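Local coordinates for protein multicopper oxidase (Arthrobacter sp. FB24, PDB 3GDC) that probably couples the one-electron oxidation of phenolic substrates to the reduction of dioxygen to water, as a laccase-type multicopper oxidase built from two cupredoxin-like domains, at residues Ile11-Ile16 and Pro189-Asp194; Trp37-Val42 and Trp57-Arg62; Ala75-Phe80 and Thr118-Ala123; Asp162-Met167 and Leu204-Leu209. All blocks are in the same frame, centred on the assembly; numbering follows the deposited sequence.

Overall arrangement
Three contacts pair strands and one joins two helices. Contacts 2 and 3 share one sheet: strands 33-49 and 75-82 are neighbours, so W37 O meets H79 N at 2.8 Å. Both are partly buried. In contact 3 a largely apolar face backs a mostly polar one; in contact 2, I39, A41 and Y59 are buried while N60 and D38 make polar contacts at the exposed side. Contact 4, a parallel pair in a second sheet, is mostly buried, and its glutamate and histidine bond directly. Contact 1, also buried, joins residues near the N-terminus to helix 191-194 through a proline, a phenylalanine and a threonine hydroxyl bonded to a histidine; I16 touches R62 of contact 2 and V166 of contact 4.

Contact 1. Residues Ile11-Ile16 and Pro189-Asp194; sequences IDPTAI and PFHFMD
P13 lies over one face of the H191 imidazole, with CD 3.8 Å from the ring centroid and only 7° off the ring normal, a CH-pi contact. CB of the same pyrrolidine reaches H191 CD2 at 3.5 Å and also touches F192 CZ at 3.8 Å, and the proline thus bridges both aromatic rings. In the histidine, CG is anti to the backbone N (chi1 171°), on the side of the facing helix. Its NE2 meets T14 OG1 at 2.6 Å in a short hydrogen bond lying in the ring plane; either atom could be the donor. One ring is therefore held twice, by a proline on its face and a hydroxyl at its edge, which should limit its rotation. H191 CD2 in turn sits above the centre of the F192 ring, while P13 O approaches the edge of that phenyl at 3.6 Å. At the start of helix 13-18, D12 is the N-cap, its OD1 accepting weak bonds from T14 N and A15 N. F195 meets the H191 ring from outside the two segments, and V185 packs on F192. The whole is a helix-to-helix contact, an N-capped first turn set against the short helix 191-194 of the second cupredoxin-like domain.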
loop_
_atom_site.group_PDB
_atom_site.type_symbol
_atom_site.label_atom_id
_atom_site.label_comp_id
_atom_site.label_asym_id
_atom_site.label_seq_id
_atom_site.Cartn_x
_atom_site.Cartn_y
_atom_site.Cartn_z
ATOM N N ILE A 11 -28.449 11.821 -4.824
ATOM C CA ILE A 11 -27.629 11.350 -3.688
ATOM C C ILE A 11 -27.329 12.549 -2.777
ATOM O O ILE A 11 -27.009 13.634 -3.280
ATOM C CB ILE A 11 -26.257 10.763 -4.165
ATOM C CG1 ILE A 11 -26.435 9.602 -5.146
ATOM C CG2 ILE A 11 -25.393 10.321 -2.977
ATOM C CD1 ILE A 11 -25.144 9.219 -5.887
ATOM N N ASP A 12 -27.438 12.361 -1.459
ATOM C CA ASP A 12 -27.033 13.390 -0.482
ATOM C C ASP A 12 -25.851 12.885 0.340
ATOM O O ASP A 12 -26.040 12.222 1.362
ATOM C CB ASP A 12 -28.194 13.788 0.437
ATOM C CG ASP A 12 -27.860 14.977 1.352
ATOM O OD1 ASP A 12 -26.684 15.391 1.470
ATOM O OD2 ASP A 12 -28.802 15.511 1.972
ATOM N N PRO A 13 -24.622 13.184 -0.107
ATOM C CA PRO A 13 -23.423 12.712 0.597
ATOM C C PRO A 13 -23.328 13.172 2.056
ATOM O O PRO A 13 -22.796 12.436 2.900
ATOM C CB PRO A 13 -22.276 13.302 -0.232
ATOM C CG PRO A 13 -22.887 13.464 -1.628
ATOM C CD PRO A 13 -24.278 13.947 -1.324
ATOM N N THR A 14 -23.824 14.378 2.345
ATOM C CA THR A 14 -23.816 14.894 3.719
ATOM C C THR A 14 -24.682 14.032 4.633
ATOM O O THR A 14 -24.274 13.703 5.747
ATOM C CB THR A 14 -24.257 16.382 3.785
ATOM O OG1 THR A 14 -23.273 17.178 3.121
ATOM C CG2 THR A 14 -24.357 16.873 5.226
ATOM N N ALA A 15 -25.869 13.672 4.151
ATOM C CA ALA A 15 -26.764 12.794 4.897
ATOM C C ALA A 15 -26.113 11.418 5.094
ATOM O O ALA A 15 -26.109 10.866 6.208
ATOM C CB ALA A 15 -28.086 12.663 4.173
ATOM N N ILE A 16 -25.538 10.891 4.016
ATOM C CA ILE A 16 -24.855 9.587 4.036
ATOM C C ILE A 16 -23.738 9.556 5.082
ATOM O O ILE A 16 -23.543 8.555 5.783
ATOM C CB ILE A 16 -24.317 9.235 2.626
ATOM C CG1 ILE A 16 -25.504 8.945 1.698
ATOM C CG2 ILE A 16 -23.332 8.042 2.679
ATOM C CD1 ILE A 16 -25.130 8.576 0.272
ATOM N N PRO A 189 -18.823 13.875 -6.688
ATOM C CA PRO A 189 -17.583 14.621 -6.872
ATOM C C PRO A 189 -17.700 16.052 -6.335
ATOM O O PRO A 189 -18.686 16.748 -6.625
ATOM C CB PRO A 189 -17.430 14.636 -8.390
ATOM C CG PRO A 189 -18.025 13.340 -8.804
ATOM C CD PRO A 189 -19.215 13.172 -7.926
ATOM N N PHE A 190 -16.717 16.447 -5.528
ATOM C CA PHE A 190 -16.589 17.811 -4.971
ATOM C C PHE A 190 -17.707 18.298 -4.034
ATOM O O PHE A 190 -17.733 19.482 -3.666
ATOM C CB PHE A 190 -16.415 18.859 -6.084
ATOM C CG PHE A 190 -15.270 18.594 -7.021
ATOM C CD1 PHE A 190 -13.951 18.690 -6.583
ATOM C CD2 PHE A 190 -15.511 18.312 -8.358
ATOM C CE1 PHE A 190 -12.888 18.467 -7.464
ATOM C CE2 PHE A 190 -14.452 18.093 -9.251
ATOM C CZ PHE A 190 -13.144 18.172 -8.805
ATOM N N HIS A 191 -18.609 17.409 -3.617
ATOM C CA HIS A 191 -19.700 17.822 -2.723
ATOM C C HIS A 191 -19.206 18.537 -1.461
ATOM O O HIS A 191 -19.784 19.567 -1.055
ATOM C CB HIS A 191 -20.600 16.631 -2.360
ATOM C CG HIS A 191 -21.610 16.933 -1.294
ATOM N ND1 HIS A 191 -22.834 17.506 -1.569
ATOM C CD2 HIS A 191 -21.577 16.739 0.046
ATOM C CE1 HIS A 191 -23.511 17.651 -0.442
ATOM N NE2 HIS A 191 -22.772 17.189 0.551
ATOM N N PHE A 192 -18.153 18.005 -0.840
ATOM C CA PHE A 192 -17.668 18.557 0.432
ATOM C C PHE A 192 -16.774 19.798 0.254
ATOM O O PHE A 192 -16.302 20.382 1.231
ATOM C CB PHE A 192 -17.008 17.469 1.296
ATOM C CG PHE A 192 -17.959 16.368 1.694
ATOM C CD1 PHE A 192 -18.948 16.602 2.661
ATOM C CD2 PHE A 192 -17.899 15.119 1.081
ATOM C CE1 PHE A 192 -19.851 15.595 3.035
ATOM C CE2 PHE A 192 -18.800 14.088 1.453
ATOM C CZ PHE A 192 -19.778 14.335 2.431
ATOM N N MET A 193 -16.573 20.200 -0.995
ATOM C CA MET A 193 -16.002 21.526 -1.286
ATOM C C MET A 193 -17.079 22.573 -1.046
ATOM O O MET A 193 -16.817 23.626 -0.448
ATOM C CB MET A 193 -15.504 21.629 -2.727
ATOM C CG MET A 193 -14.340 20.712 -3.095
ATOM S SD MET A 193 -12.807 21.149 -2.253
ATOM C CE MET A 193 -12.358 22.664 -3.131
ATOM N N ASP A 194 -18.289 22.271 -1.508
ATOM C CA ASP A 194 -19.423 23.201 -1.411
ATOM C C ASP A 194 -20.136 23.119 -0.082
ATOM O O ASP A 194 -20.720 24.113 0.382
ATOM C CB ASP A 194 -20.415 22.944 -2.544
ATOM C CG ASP A 194 -19.844 23.295 -3.892
ATOM O OD1 ASP A 194 -18.985 24.205 -3.948
ATOM O OD2 ASP A 194 -20.252 22.671 -4.897
#

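Contact 2. Residues Trp37-Val42 and Trp57-Arg62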
loop_
_atom_site.group_PDB
_atom_site.type_symbol
_atom_site.label_atom_id
_atom_site.label_comp_id
_atom_site.label_asym_id
_atom_site.label_seq_id
_atom_site.Cartn_x
_atom_site.Cartn_y
_atom_site.Cartn_z
ATOM N N TRP A 37 -32.835 -5.705 8.060
ATOM C CA TRP A 37 -32.951 -4.638 7.080
ATOM C C TRP A 37 -33.583 -5.169 5.815
ATOM O O TRP A 37 -33.414 -6.343 5.478
ATOM C CB TRP A 37 -31.573 -4.099 6.698
ATOM C CG TRP A 37 -30.758 -3.480 7.781
ATOM C CD1 TRP A 37 -30.700 -2.161 8.100
ATOM C CD2 TRP A 37 -29.830 -4.147 8.649
ATOM N NE1 TRP A 37 -29.808 -1.962 9.123
ATOM C CE2 TRP A 37 -29.256 -3.162 9.478
ATOM C CE3 TRP A 37 -29.435 -5.483 8.813
ATOM C CZ2 TRP A 37 -28.304 -3.464 10.456
ATOM C CZ3 TRP A 37 -28.485 -5.788 9.784
ATOM C CH2 TRP A 37 -27.925 -4.777 10.589
ATOM N N ASP A 38 -34.279 -4.294 5.098
ATOM C CA ASP A 38 -34.716 -4.594 3.738
ATOM C C ASP A 38 -33.838 -3.821 2.768
ATOM O O ASP A 38 -33.733 -2.592 2.865
ATOM C CB ASP A 38 -36.169 -4.171 3.513
ATOM C CG ASP A 38 -37.112 -4.783 4.513
ATOM O OD1 ASP A 38 -36.955 -5.978 4.813
ATOM O OD2 ASP A 38 -38.005 -4.059 5.000
ATOM N N ILE A 39 -33.218 -4.540 1.839
ATOM C CA ILE A 39 -32.326 -3.932 0.854
ATOM C C ILE A 39 -32.818 -4.359 -0.522
ATOM O O ILE A 39 -33.048 -5.554 -0.771
ATOM C CB ILE A 39 -30.844 -4.359 1.092
ATOM C CG1 ILE A 39 -30.337 -3.828 2.450
ATOM C CG2 ILE A 39 -29.942 -3.894 -0.059
ATOM C CD1 ILE A 39 -28.836 -4.048 2.737
ATOM N N VAL A 40 -32.976 -3.388 -1.417
ATOM C CA VAL A 40 -33.458 -3.655 -2.771
ATOM C C VAL A 40 -32.443 -3.151 -3.794
ATOM O O VAL A 40 -32.006 -1.998 -3.708
ATOM C CB VAL A 40 -34.824 -2.965 -3.035
ATOM C CG1 VAL A 40 -35.326 -3.282 -4.445
ATOM C CG2 VAL A 40 -35.878 -3.381 -1.991
ATOM N N ALA A 41 -32.054 -4.001 -4.750
ATOM C CA ALA A 41 -31.214 -3.540 -5.861
ATOM C C ALA A 41 -32.097 -2.871 -6.913
ATOM O O ALA A 41 -33.088 -3.444 -7.373
ATOM C CB ALA A 41 -30.380 -4.684 -6.462
ATOM N N VAL A 42 -31.776 -1.626 -7.242
ATOM C CA VAL A 42 -32.606 -0.848 -8.161
ATOM C C VAL A 42 -31.725 -0.110 -9.160
ATOM O O VAL A 42 -30.701 0.467 -8.785
ATOM C CB VAL A 42 -33.526 0.187 -7.429
ATOM C CG1 VAL A 42 -34.481 -0.491 -6.481
ATOM C CG2 VAL A 42 -32.714 1.223 -6.678
ATOM N N TRP A 57 -26.404 1.041 -10.672
ATOM C CA TRP A 57 -27.054 -0.082 -10.030
ATOM C C TRP A 57 -26.838 0.181 -8.545
ATOM O O TRP A 57 -25.691 0.235 -8.081
ATOM C CB TRP A 57 -26.371 -1.387 -10.417
ATOM C CG TRP A 57 -26.533 -1.797 -11.851
ATOM C CD1 TRP A 57 -27.477 -1.359 -12.742
ATOM C CD2 TRP A 57 -25.736 -2.757 -12.553
ATOM N NE1 TRP A 57 -27.306 -1.981 -13.962
ATOM C CE2 TRP A 57 -26.246 -2.843 -13.872
ATOM C CE3 TRP A 57 -24.629 -3.541 -12.200
ATOM C CZ2 TRP A 57 -25.685 -3.690 -14.840
ATOM C CZ3 TRP A 57 -24.078 -4.388 -13.157
ATOM C CH2 TRP A 57 -24.600 -4.447 -14.465
ATOM N N SER A 58 -27.920 0.360 -7.806
ATOM C CA SER A 58 -27.804 0.824 -6.431
ATOM C C SER A 58 -28.644 0.006 -5.468
ATOM O O SER A 58 -29.717 -0.477 -5.822
ATOM C CB SER A 58 -28.224 2.291 -6.325
ATOM O OG SER A 58 -29.596 2.444 -6.621
ATOM N N TYR A 59 -28.152 -0.121 -4.245
ATOM C CA TYR A 59 -28.944 -0.658 -3.152
ATOM C C TYR A 59 -29.760 0.473 -2.527
ATOM O O TYR A 59 -29.185 1.455 -2.028
ATOM C CB TYR A 59 -28.034 -1.266 -2.090
ATOM C CG TYR A 59 -27.215 -2.462 -2.510
ATOM C CD1 TYR A 59 -27.826 -3.662 -2.910
ATOM C CD2 TYR A 59 -25.820 -2.424 -2.440
ATOM C CE1 TYR A 59 -27.065 -4.768 -3.271
ATOM C CE2 TYR A 59 -25.046 -3.547 -2.785
ATOM C CZ TYR A 59 -25.681 -4.711 -3.204
ATOM O OH TYR A 59 -24.923 -5.818 -3.538
ATOM N N ASN A 60 -31.089 0.332 -2.555
ATOM C CA ASN A 60 -32.022 1.319 -1.985
ATOM C C ASN A 60 -31.902 2.718 -2.601
ATOM O O ASN A 60 -32.168 3.730 -1.933
ATOM C CB ASN A 60 -31.888 1.392 -0.451
ATOM C CG ASN A 60 -32.490 0.183 0.253
ATOM O OD1 ASN A 60 -33.025 -0.725 -0.387
ATOM N ND2 ASN A 60 -32.397 0.165 1.576
ATOM N N GLY A 61 -31.501 2.765 -3.871
ATOM C CA GLY A 61 -31.514 4.012 -4.649
ATOM C C GLY A 61 -30.503 5.056 -4.222
ATOM O O GLY A 61 -30.701 6.251 -4.462
ATOM N N ARG A 62 -29.425 4.613 -3.581
ATOM C CA ARG A 62 -28.336 5.513 -3.193
ATOM C C ARG A 62 -26.993 4.832 -3.428
ATOM O O ARG A 62 -26.877 3.600 -3.322
ATOM C CB ARG A 62 -28.462 5.922 -1.718
ATOM C CG ARG A 62 -28.561 4.741 -0.762
ATOM C CD ARG A 62 -27.474 4.847 0.315
ATOM N NE ARG A 62 -27.977 5.499 1.480
ATOM C CZ ARG A 62 -27.320 5.709 2.614
ATOM N NH1 ARG A 62 -26.047 5.341 2.796
ATOM N NH2 ARG A 62 -27.967 6.330 3.568
#
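I39 and Y59 make the tight apolar part of this hairpin, where I39 CG2 touches Y59 CD1 at 3.6 Å. A41 CB approaches the same CD1 more loosely, at 4.5 Å. Y59 OH finds its partner beyond the pair, at T89 O. Near the other end V42 O is gripped twice, with S58 N at 3.0 Å and S58 OG at 3.1 Å from V42 O, on opposite faces of its carbonyl plane. V42 CG2 presses against G61 N, within the turn, at 3.4 Å. The solvent side belongs to N60, partly exposed, and D38, exposed, whose carboxylate turns away to a salt bridge with R24. Here the N60 amide carries the hydrogen bonding on past the end of strand 52-59: OD1 accepts from V40 N at 2.9 Å, with the donor tilted 29° from the carbonyl plane, while the looser ND2 bond to D38 O, 3.3 Å, is weak. An alanine here would probably leave V40 N without its acceptor and D38 O without this donor, though N60 N would still bond to V40 O. This is an antiparallel beta hairpin of strands 33-49 and 52-59 in the first cupredoxin-like domain, its second strand running out into a type I' turn and W57 lying beside a copper ion.

Contact 3. Residues Ala75-Phe80 and Thr118-Ala123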
loop_
_atom_site.group_PDB
_atom_site.type_symbol
_atom_site.label_atom_id
_atom_site.label_comp_id
_atom_site.label_asym_id
_atom_site.label_seq_id
_atom_site.Cartn_x
_atom_site.Cartn_y
_atom_site.Cartn_z
ATOM N N ALA A 75 -27.698 -11.010 15.967
ATOM C CA ALA A 75 -28.137 -11.875 14.888
ATOM C C ALA A 75 -28.672 -10.966 13.787
ATOM O O ALA A 75 -29.521 -10.107 14.045
ATOM C CB ALA A 75 -29.225 -12.839 15.375
ATOM N N LEU A 76 -28.165 -11.145 12.569
ATOM C CA LEU A 76 -28.511 -10.250 11.452
ATOM C C LEU A 76 -29.312 -10.944 10.363
ATOM O O LEU A 76 -29.060 -12.109 10.037
ATOM C CB LEU A 76 -27.245 -9.624 10.830
ATOM C CG LEU A 76 -26.215 -8.964 11.757
ATOM C CD1 LEU A 76 -25.114 -8.285 10.935
ATOM C CD2 LEU A 76 -26.857 -7.958 12.701
ATOM N N ARG A 77 -30.266 -10.208 9.804
ATOM C CA ARG A 77 -31.026 -10.645 8.636
ATOM C C ARG A 77 -31.106 -9.499 7.641
ATOM O O ARG A 77 -31.603 -8.410 7.966
ATOM C CB ARG A 77 -32.442 -11.086 9.024
ATOM C CG ARG A 77 -32.490 -12.357 9.846
ATOM C CD ARG A 77 -33.928 -12.784 10.088
ATOM N NE ARG A 77 -33.983 -13.877 11.055
ATOM C CZ ARG A 77 -35.077 -14.248 11.713
ATOM N NH1 ARG A 77 -36.229 -13.611 11.524
ATOM N NH2 ARG A 77 -35.014 -15.254 12.571
ATOM N N ILE A 78 -30.608 -9.743 6.433
ATOM C CA ILE A 78 -30.744 -8.787 5.345
ATOM C C ILE A 78 -31.671 -9.369 4.303
ATOM O O ILE A 78 -31.324 -10.345 3.643
ATOM C CB ILE A 78 -29.380 -8.455 4.702
ATOM C CG1 ILE A 78 -28.429 -7.839 5.742
ATOM C CG2 ILE A 78 -29.563 -7.571 3.476
ATOM C CD1 ILE A 78 -28.730 -6.434 6.083
ATOM N N HIS A 79 -32.850 -8.770 4.176
ATOM C CA HIS A 79 -33.875 -9.225 3.236
ATOM C C HIS A 79 -33.645 -8.523 1.916
ATOM O O HIS A 79 -34.036 -7.363 1.736
ATOM C CB HIS A 79 -35.276 -8.903 3.772
ATOM C CG HIS A 79 -35.513 -9.417 5.157
ATOM N ND1 HIS A 79 -35.767 -10.746 5.418
ATOM C CD2 HIS A 79 -35.508 -8.790 6.358
ATOM C CE1 HIS A 79 -35.907 -10.918 6.722
ATOM N NE2 HIS A 79 -35.752 -9.746 7.315
ATOM N N PHE A 80 -32.986 -9.232 1.011
ATOM C CA PHE A 80 -32.581 -8.702 -0.281
ATOM C C PHE A 80 -33.630 -9.000 -1.340
ATOM O O PHE A 80 -34.084 -10.138 -1.461
ATOM C CB PHE A 80 -31.237 -9.321 -0.692
ATOM C CG PHE A 80 -30.722 -8.838 -2.023
ATOM C CD1 PHE A 80 -30.612 -7.474 -2.295
ATOM C CD2 PHE A 80 -30.321 -9.753 -2.996
ATOM C CE1 PHE A 80 -30.111 -7.026 -3.526
ATOM C CE2 PHE A 80 -29.822 -9.319 -4.224
ATOM C CZ PHE A 80 -29.720 -7.952 -4.493
ATOM N N THR A 118 -32.941 -13.910 1.849
ATOM C CA THR A 118 -32.529 -13.386 3.145
ATOM C C THR A 118 -31.143 -13.902 3.547
ATOM O O THR A 118 -30.955 -15.097 3.802
ATOM C CB THR A 118 -33.572 -13.685 4.245
ATOM O OG1 THR A 118 -34.836 -13.140 3.857
ATOM C CG2 THR A 118 -33.145 -13.073 5.584
ATOM N N TYR A 119 -30.178 -12.983 3.604
ATOM C CA TYR A 119 -28.852 -13.270 4.144
ATOM C C TYR A 119 -28.940 -13.230 5.655
ATOM O O TYR A 119 -29.500 -12.291 6.214
ATOM C CB TYR A 119 -27.808 -12.257 3.640
ATOM C CG TYR A 119 -27.632 -12.304 2.145
ATOM C CD1 TYR A 119 -26.772 -13.236 1.556
ATOM C CD2 TYR A 119 -28.325 -11.417 1.316
ATOM C CE1 TYR A 119 -26.621 -13.292 0.172
ATOM C CE2 TYR A 119 -28.177 -11.456 -0.060
ATOM C CZ TYR A 119 -27.318 -12.395 -0.624
ATOM O OH TYR A 119 -27.167 -12.447 -1.987
ATOM N N GLU A 120 -28.392 -14.257 6.299
ATOM C CA GLU A 120 -28.390 -14.385 7.755
ATOM C C GLU A 120 -27.001 -14.745 8.261
ATOM O O GLU A 120 -26.359 -15.649 7.731
ATOM C CB GLU A 120 -29.385 -15.469 8.196
ATOM C CG GLU A 120 -30.775 -15.341 7.575
ATOM C CD GLU A 120 -31.764 -16.372 8.102
ATOM O OE1 GLU A 120 -31.450 -17.059 9.106
ATOM O OE2 GLU A 120 -32.868 -16.482 7.515
ATOM N N PHE A 121 -26.547 -14.023 9.281
ATOM C CA PHE A 121 -25.279 -14.281 9.950
ATOM C C PHE A 121 -25.220 -13.475 11.241
ATOM O O PHE A 121 -26.078 -12.631 11.503
ATOM C CB PHE A 121 -24.069 -13.955 9.044
ATOM C CG PHE A 121 -24.234 -12.694 8.237
ATOM C CD1 PHE A 121 -24.072 -11.441 8.826
ATOM C CD2 PHE A 121 -24.550 -12.762 6.893
ATOM C CE1 PHE A 121 -24.225 -10.273 8.072
ATOM C CE2 PHE A 121 -24.717 -11.597 6.138
ATOM C CZ PHE A 121 -24.554 -10.357 6.738
ATOM N N ASP A 122 -24.206 -13.741 12.052
ATOM C CA ASP A 122 -23.987 -12.960 13.256
ATOM C C ASP A 122 -23.059 -11.785 12.952
ATOM O O ASP A 122 -22.280 -11.844 12.005
ATOM C CB ASP A 122 -23.426 -13.837 14.366
ATOM C CG ASP A 122 -24.452 -14.848 14.880
ATOM O OD1 ASP A 122 -25.665 -14.558 14.814
ATOM O OD2 ASP A 122 -24.042 -15.927 15.354
ATOM N N ALA A 123 -23.171 -10.716 13.730
ATOM C CA ALA A 123 -22.314 -9.538 13.547
ATOM C C ALA A 123 -20.938 -9.841 14.146
ATOM O O ALA A 123 -20.698 -9.624 15.340
ATOM C CB ALA A 123 -22.944 -8.301 14.191
HETATM O O HOH W 1 -31.915 -15.383 11.269
#
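L76 and F121 fit bump to hollow: L76 CD1 enters the angle between the F121 ring and A123, reaching F121 CE1 at 3.6 Å and A123 CB at 3.9 Å. F121 CG occupies the crowded position between its backbone N and carbonyl carbon (chi1 41°), and the far part of the ring comes nearer to L76. Farther along this face I78 CB faces Y119 CB, and Y119 lies alongside F80, whose CB meets the rim of the tyrosine ring at CE2, 3.8 Å away. The other face carries mostly polar side chains, R77, H79, T118 and E120 among them. R77 and E120 run side by side, methylene against methylene, with R77 CG 4.1 Å from E120 CG. Their charged ends do not touch; a water accepts from R77 NE at 2.6 Å and gives a weak bond to E120 OE1. H79 and T118 point the same way, and H79 ND1 shares a 3.0 Å hydrogen bond with T118 OG1, while H79 NE2 is hydrogen-bonded to E36 OE1. An alanine in place of H79 would probably open a gap beside T118 CG2 and deprive both T118 OG1 and E36 of this partner. Strand 75-82 lies between antiparallel 116-122 and parallel 33-49, while F150 of strand 147-153 packs against L76 and F121.

Contact 4. Residues Asp162-Met167 and Leu204-Leu209; sequences DDEMVM and LVRIHL
E164 reaches diagonally past R206 to H208. Its CG is anti to the backbone N (chi1 -163°) and the chain runs on extended, bringing OE2 to H208 NE2 at 2.7 Å. The bond is almost straight, at 175°, and uses the anti lone pair of OE2, with the carboxylate and imidazole nearly coplanar. R206 lies beside E164, with R206 CD 3.8 Å from E164 OE2; a bend at chi3 then turns NE aside, and the guanidinium goes to E257 and P159 O instead. On the opposite face M165 CG packs on I207 CG1 at 3.7 Å, and a bend at chi3 (77°) sets M165 CE 4.1 Å from V205 CG1. M167 stays extended beyond CG, with that atom 3.8 Å from I207 CG2. Ahead of the strand, D162 OD2 accepts from L204 N at 2.8 Å. H208 ND1 bonds T128 OG1, so both ring nitrogens are engaged and the imidazole is pinned in rotation. Beside this parallel pairing, the E164 carboxylate, accepting from the buried H208, would probably stabilise positive charge on that ring.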
loop_
_atom_site.group_PDB
_atom_site.type_symbol
_atom_site.label_atom_id
_atom_site.label_comp_id
_atom_site.label_asym_id
_atom_site.label_seq_id
_atom_site.Cartn_x
_atom_site.Cartn_y
_atom_site.Cartn_z
ATOM N N ASP A 162 -17.426 11.932 19.831
ATOM C CA ASP A 162 -18.322 13.075 19.837
ATOM C C ASP A 162 -19.029 13.227 18.495
ATOM O O ASP A 162 -20.138 13.748 18.432
ATOM C CB ASP A 162 -17.565 14.349 20.199
ATOM C CG ASP A 162 -17.014 14.310 21.607
ATOM O OD1 ASP A 162 -17.805 14.000 22.533
ATOM O OD2 ASP A 162 -15.794 14.567 21.789
ATOM N N ASP A 163 -18.389 12.763 17.421
ATOM C CA ASP A 163 -18.953 12.871 16.071
ATOM C C ASP A 163 -18.468 11.683 15.242
ATOM O O ASP A 163 -17.297 11.616 14.886
ATOM C CB ASP A 163 -18.527 14.200 15.418
ATOM C CG ASP A 163 -19.299 14.523 14.130
ATOM O OD1 ASP A 163 -20.089 13.688 13.631
ATOM O OD2 ASP A 163 -19.110 15.647 13.603
ATOM N N GLU A 164 -19.359 10.746 14.952
ATOM C CA GLU A 164 -18.991 9.554 14.192
ATOM C C GLU A 164 -19.551 9.649 12.786
ATOM O O GLU A 164 -20.695 10.085 12.574
ATOM C CB GLU A 164 -19.503 8.292 14.885
ATOM C CG GLU A 164 -18.850 6.982 14.417
ATOM C CD GLU A 164 -19.016 5.878 15.446
ATOM O OE1 GLU A 164 -19.610 6.168 16.510
ATOM O OE2 GLU A 164 -18.557 4.736 15.214
ATOM N N MET A 165 -18.739 9.257 11.817
ATOM C CA MET A 165 -19.130 9.383 10.418
ATOM C C MET A 165 -18.562 8.258 9.556
ATOM O O MET A 165 -17.670 7.512 9.988
ATOM C CB MET A 165 -18.731 10.755 9.861
ATOM C CG MET A 165 -17.324 11.164 10.161
ATOM S SD MET A 165 -16.972 12.862 9.629
ATOM C CE MET A 165 -17.771 13.803 10.900
ATOM N N VAL A 166 -19.117 8.137 8.353
ATOM C CA VAL A 166 -18.688 7.149 7.369
ATOM C C VAL A 166 -18.336 7.836 6.050
ATOM O O VAL A 166 -19.049 8.722 5.574
ATOM C CB VAL A 166 -19.734 5.984 7.165
ATOM C CG1 VAL A 166 -21.109 6.501 6.745
ATOM C CG2 VAL A 166 -19.216 4.933 6.183
ATOM N N MET A 167 -17.214 7.411 5.480
ATOM C CA MET A 167 -16.736 7.933 4.204
ATOM C C MET A 167 -16.382 6.790 3.264
ATOM O O MET A 167 -15.418 6.041 3.509
ATOM C CB MET A 167 -15.509 8.826 4.427
ATOM C CG MET A 167 -15.847 10.116 5.149
ATOM S SD MET A 167 -14.442 11.238 5.152
ATOM C CE MET A 167 -15.236 12.713 5.829
ATOM N N LEU A 204 -13.807 14.637 19.765
ATOM C CA LEU A 204 -13.324 13.396 19.163
ATOM C C LEU A 204 -14.145 12.996 17.936
ATOM O O LEU A 204 -15.319 12.621 18.051
ATOM C CB LEU A 204 -13.316 12.258 20.181
ATOM C CG LEU A 204 -12.704 10.945 19.683
ATOM C CD1 LEU A 204 -11.249 11.122 19.267
ATOM C CD2 LEU A 204 -12.818 9.891 20.781
ATOM N N VAL A 205 -13.513 13.078 16.768
ATOM C CA VAL A 205 -14.145 12.718 15.501
ATOM C C VAL A 205 -13.662 11.317 15.108
ATOM O O VAL A 205 -12.465 11.056 15.129
ATOM C CB VAL A 205 -13.802 13.751 14.397
ATOM C CG1 VAL A 205 -14.341 13.293 13.026
ATOM C CG2 VAL A 205 -14.340 15.137 14.772
ATOM N N ARG A 206 -14.598 10.419 14.780
ATOM C CA ARG A 206 -14.275 9.052 14.402
ATOM C C ARG A 206 -14.857 8.790 13.011
ATOM O O ARG A 206 -16.069 8.882 12.801
ATOM C CB ARG A 206 -14.839 8.040 15.427
ATOM C CG ARG A 206 -14.642 6.573 15.069
ATOM C CD ARG A 206 -15.047 5.620 16.218
ATOM N NE ARG A 206 -14.205 5.830 17.397
ATOM C CZ ARG A 206 -14.640 5.818 18.659
ATOM N NH1 ARG A 206 -15.916 5.590 18.926
ATOM N NH2 ARG A 206 -13.785 6.040 19.656
ATOM N N ILE A 207 -13.983 8.470 12.069
ATOM C CA ILE A 207 -14.395 8.262 10.689
ATOM C C ILE A 207 -14.177 6.804 10.296
ATOM O O ILE A 207 -13.081 6.271 10.450
ATOM C CB ILE A 207 -13.581 9.168 9.718
ATOM C CG1 ILE A 207 -13.673 10.642 10.129
ATOM C CG2 ILE A 207 -14.051 8.958 8.261
ATOM C CD1 ILE A 207 -12.646 11.551 9.407
ATOM N N HIS A 208 -15.218 6.179 9.760
ATOM C CA HIS A 208 -15.081 4.871 9.137
ATOM C C HIS A 208 -14.815 5.083 7.649
ATOM O O HIS A 208 -15.720 5.449 6.907
ATOM C CB HIS A 208 -16.358 4.060 9.344
ATOM C CG HIS A 208 -16.673 3.852 10.786
ATOM N ND1 HIS A 208 -16.162 2.802 11.517
ATOM C CD2 HIS A 208 -17.391 4.604 11.653
ATOM C CE1 HIS A 208 -16.577 2.899 12.767
ATOM N NE2 HIS A 208 -17.315 3.989 12.879
ATOM N N LEU A 209 -13.581 4.826 7.225
ATOM C CA LEU A 209 -13.171 5.097 5.836
ATOM C C LEU A 209 -13.046 3.810 5.059
ATOM O O LEU A 209 -12.270 2.936 5.445
ATOM C CB LEU A 209 -11.816 5.820 5.818
ATOM C CG LEU A 209 -11.271 6.154 4.425
ATOM C CD1 LEU A 209 -12.069 7.292 3.833
ATOM C CD2 LEU A 209 -9.799 6.530 4.554
#